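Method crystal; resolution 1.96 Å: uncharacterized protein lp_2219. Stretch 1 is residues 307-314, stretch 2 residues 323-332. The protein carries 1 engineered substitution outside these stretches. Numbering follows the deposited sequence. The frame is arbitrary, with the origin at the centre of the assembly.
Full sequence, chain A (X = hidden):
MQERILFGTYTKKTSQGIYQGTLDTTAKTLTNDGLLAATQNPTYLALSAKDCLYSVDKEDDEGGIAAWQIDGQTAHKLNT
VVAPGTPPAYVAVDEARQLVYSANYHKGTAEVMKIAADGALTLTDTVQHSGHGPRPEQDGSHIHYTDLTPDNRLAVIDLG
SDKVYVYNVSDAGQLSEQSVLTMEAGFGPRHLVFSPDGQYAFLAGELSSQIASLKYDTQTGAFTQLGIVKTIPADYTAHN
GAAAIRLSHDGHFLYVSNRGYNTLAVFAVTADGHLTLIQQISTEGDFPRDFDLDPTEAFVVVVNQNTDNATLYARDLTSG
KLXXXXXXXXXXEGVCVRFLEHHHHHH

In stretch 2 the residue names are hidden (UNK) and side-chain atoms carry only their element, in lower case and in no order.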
# COMPACT_ATOMS: atom_id res chain seq x y z
N THR A 307 -18.18 2.96 2.21
CA THR A 307 -19.07 3.37 3.30
C THR A 307 -18.55 4.57 4.10
O THR A 307 -19.14 4.96 5.10
CB THR A 307 -19.37 2.20 4.24
OG1 THR A 307 -18.15 1.50 4.55
CG2 THR A 307 -20.35 1.22 3.57
N ASP A 308 -17.44 5.14 3.64
CA ASP A 308 -16.86 6.32 4.27
C ASP A 308 -16.61 6.18 5.77
O ASP A 308 -16.86 7.12 6.52
CB ASP A 308 -17.79 7.52 4.05
CG ASP A 308 -18.11 7.76 2.59
OD1 ASP A 308 -19.31 7.91 2.27
OD2 ASP A 308 -17.17 7.79 1.77
N ASN A 309 -16.12 5.03 6.20
CA ASN A 309 -15.85 4.86 7.63
C ASN A 309 -14.57 4.10 7.92
O ASN A 309 -14.12 3.29 7.12
CB ASN A 309 -17.03 4.17 8.34
CG ASN A 309 -17.61 3.01 7.55
OD1 ASN A 309 -17.03 2.54 6.57
ND2 ASN A 309 -18.77 2.52 7.99
N ALA A 310 -13.98 4.41 9.07
CA ALA A 310 -12.76 3.77 9.51
C ALA A 310 -13.11 2.94 10.73
O ALA A 310 -14.07 3.24 11.44
CB ALA A 310 -11.71 4.82 9.85
N THR A 311 -12.32 1.90 10.98
CA THR A 311 -12.56 1.01 12.11
C THR A 311 -11.28 0.80 12.90
O THR A 311 -10.20 0.65 12.31
CB THR A 311 -13.08 -0.36 11.62
OG1 THR A 311 -14.26 -0.16 10.83
CG2 THR A 311 -13.42 -1.26 12.80
N LEU A 312 -11.40 0.80 14.22
CA LEU A 312 -10.26 0.61 15.10
C LEU A 312 -10.34 -0.74 15.80
O LEU A 312 -11.38 -1.11 16.34
CB LEU A 312 -10.21 1.71 16.17
CG LEU A 312 -9.13 1.54 17.25
CD1 LEU A 312 -7.75 1.72 16.63
CD2 LEU A 312 -9.34 2.54 18.37
N TYR A 313 -9.23 -1.48 15.78
CA TYR A 313 -9.14 -2.78 16.44
C TYR A 313 -8.03 -2.77 17.46
O TYR A 313 -7.07 -2.01 17.35
CB TYR A 313 -8.77 -3.91 15.48
CG TYR A 313 -9.65 -4.11 14.29
CD1 TYR A 313 -9.31 -3.54 13.06
CD2 TYR A 313 -10.78 -4.92 14.36
CE1 TYR A 313 -10.08 -3.78 11.93
CE2 TYR A 313 -11.55 -5.17 13.24
CZ TYR A 313 -11.19 -4.60 12.02
OH TYR A 313 -11.93 -4.86 10.89
N ALA A 314 -8.16 -3.63 18.46
CA ALA A 314 -7.13 -3.81 19.45
C ALA A 314 -6.44 -5.04 18.88
O ALA A 314 -7.10 -5.90 18.29
CB ALA A 314 -7.73 -4.12 20.81
N UNK A 323 -9.66 -7.55 17.70
CA UNK A 323 -10.99 -7.43 18.29
C UNK A 323 -11.45 -5.99 18.12
O UNK A 323 -10.68 -5.05 18.33
o UNK A 323 -10.22 -6.93 20.56
c UNK A 323 -10.98 -7.83 19.78
N UNK A 324 -12.71 -5.84 17.72
CA UNK A 324 -13.29 -4.52 17.49
C UNK A 324 -13.30 -3.60 18.70
O UNK A 324 -13.63 -4.01 19.81
c UNK A 324 -15.53 -3.42 16.65
c UNK A 324 -14.82 -2.64 15.56
c UNK A 324 -16.94 -3.80 16.22
c UNK A 324 -14.73 -4.69 16.97
N UNK A 325 -12.94 -2.34 18.48
CA UNK A 325 -12.94 -1.33 19.54
C UNK A 325 -13.91 -0.21 19.18
O UNK A 325 -14.74 0.21 19.99
c UNK A 325 -9.21 -0.82 20.60
c UNK A 325 -10.54 -1.57 20.55
c UNK A 325 -11.55 -0.74 19.75
c UNK A 325 -11.07 -1.81 21.96
N UNK A 326 -13.80 0.28 17.94
CA UNK A 326 -14.67 1.36 17.50
C UNK A 326 -14.88 1.30 15.99
O UNK A 326 -13.96 0.96 15.24
c UNK A 326 -14.93 3.92 17.53
n UNK A 326 -15.01 6.33 17.80
o UNK A 326 -13.09 5.26 18.27
c UNK A 326 -14.07 2.71 17.89
c UNK A 326 -14.26 5.23 17.90
N UNK A 327 -16.09 1.62 15.56
CA UNK A 327 -16.42 1.61 14.14
C UNK A 327 -17.16 2.89 13.78
O UNK A 327 -17.47 3.71 14.64
c UNK A 327 -18.68 0.41 14.44
c UNK A 327 -19.52 -0.77 13.96
c UNK A 327 -17.29 0.40 13.79
n UNK A 327 -21.76 -1.89 14.09
c UNK A 327 -20.91 -0.77 14.59
N UNK A 328 -17.43 3.04 12.49
CA UNK A 328 -18.15 4.18 11.97
C UNK A 328 -17.53 5.55 12.22
O UNK A 328 -18.24 6.53 12.44
c UNK A 328 -19.59 4.16 12.49
c UNK A 328 -20.38 2.98 11.95
o UNK A 328 -21.21 2.42 12.68
o UNK A 328 -20.15 2.62 10.77
N UNK A 329 -16.20 5.62 12.18
CA UNK A 329 -15.51 6.90 12.32
C UNK A 329 -15.51 7.42 10.89
O UNK A 329 -14.97 6.78 9.99
c UNK A 329 -14.03 6.12 14.19
c UNK A 329 -13.35 8.07 12.77
c UNK A 329 -14.06 6.72 12.79
N UNK A 330 -16.12 8.58 10.66
CA UNK A 330 -16.22 9.11 9.31
C UNK A 330 -14.94 9.63 8.65
O UNK A 330 -14.29 10.55 9.15
c UNK A 330 -17.50 10.67 7.79
c UNK A 330 -17.30 10.21 9.24
o UNK A 330 -18.54 9.69 9.73
N UNK A 331 -14.61 9.02 7.53
CA UNK A 331 -13.46 9.38 6.70
C UNK A 331 -14.01 9.20 5.29
O UNK A 331 -14.14 8.07 4.81
c UNK A 331 -11.17 8.78 5.87
c UNK A 331 -11.72 8.51 8.30
c UNK A 331 -12.27 8.42 6.88
N UNK A 332 -14.33 10.31 4.61
CA UNK A 332 -14.88 10.23 3.25
C UNK A 332 -14.00 9.59 2.18
O UNK A 332 -12.87 10.01 1.95
c UNK A 332 -15.21 11.69 2.94
c UNK A 332 -14.19 11.71 5.04
c UNK A 332 -14.20 12.45 3.72
O HOH W 1 -16.56 1.32 10.32

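Position 323 carries one carbon and then one oxygen, the oxygen 3.8 Å from Ala314 CB; this is Ser323. Its backbone closes a two-way pair with Ala314: Ala314 N donates to Ser323 O at 2.9 Å, and Ser323 N to Ala314 O at 3.1 Å.

Position 324 has four carbons, forked at the second. CA-to-CB points away from stretch 1, yet one tip returns to 3.4 Å from Thr311 CG2. It is Leu324, and the returning tip is CD1.

Position 325 has the same four carbons and fork, but points toward stretch 1, one tip lying 3.6 Å from Ala314 CB and 4.0 Å from Leu312 CD2. It is Leu325, touching both through CD1. Its phi/psi of -119/-48° departs from extended geometry and marks a beta bulge: Leu325 N (2.9 Å) and the backbone N of position 326 (3.2 Å) both donate to Leu312 O.

At 326, three carbons run out, the third carrying an oxygen and a nitrogen. An acid would carry two oxygens; the elements give Gln326. Leu312 N donates to Gln326 O at 2.8 Å, and the two CB atoms, Leu312 CB and Gln326 CB, lie 4.3 Å apart.

Position 327 is four carbons in a row ending in nitrogen: Lys327. Its CB sits 4.3 Å from Thr311 OG1, while the end of the chain leads away.

Position 328 has two carbons, the second carrying two oxygens, so Asp328. Asn309 ND2 donates to Asp328 OD1 at 3.1 Å. A water accepts from Asp328 N and donates to Thr311 OG1, bridging the strands where the register shifts again.

Position 329 is one carbon carrying two more, Val329, with its CB 4.2 Å from Ala310 CB. Ala310 N donates to Val329 O at 2.7 Å; Val329 N returns a longer bond to Ala310 O, 3.3 Å.

At 330 a carbon carries one oxygen and one carbon: Thr330. Its CA approaches Asp308 O at 3.5 Å in a CA-H...O contact.

Position 331 repeats the three-carbon fork of 329 and is Val331; CG2 meets Ala310 CB at 4.0 Å, and Val331 N donates to Asp308 O at 3.1 Å.

At 332 three carbons close a ring onto the backbone nitrogen: Pro332, pointing away, with its backbone C 3.7 Å from Asp308 OD2.

The contact works chiefly through backbone pairing: eight of its nine direct hydrogen bonds join main-chain atoms. Two bulges shift the antiparallel register, while Ala310, Leu312 and Ala314 share a face with Ser323, Gln326 and Val329. Apolar contacts reinforce this ladder, and Asn309 with Asp328 adds a side-chain clasp.

Stretch 2 323-332: SLLQKDVTVP
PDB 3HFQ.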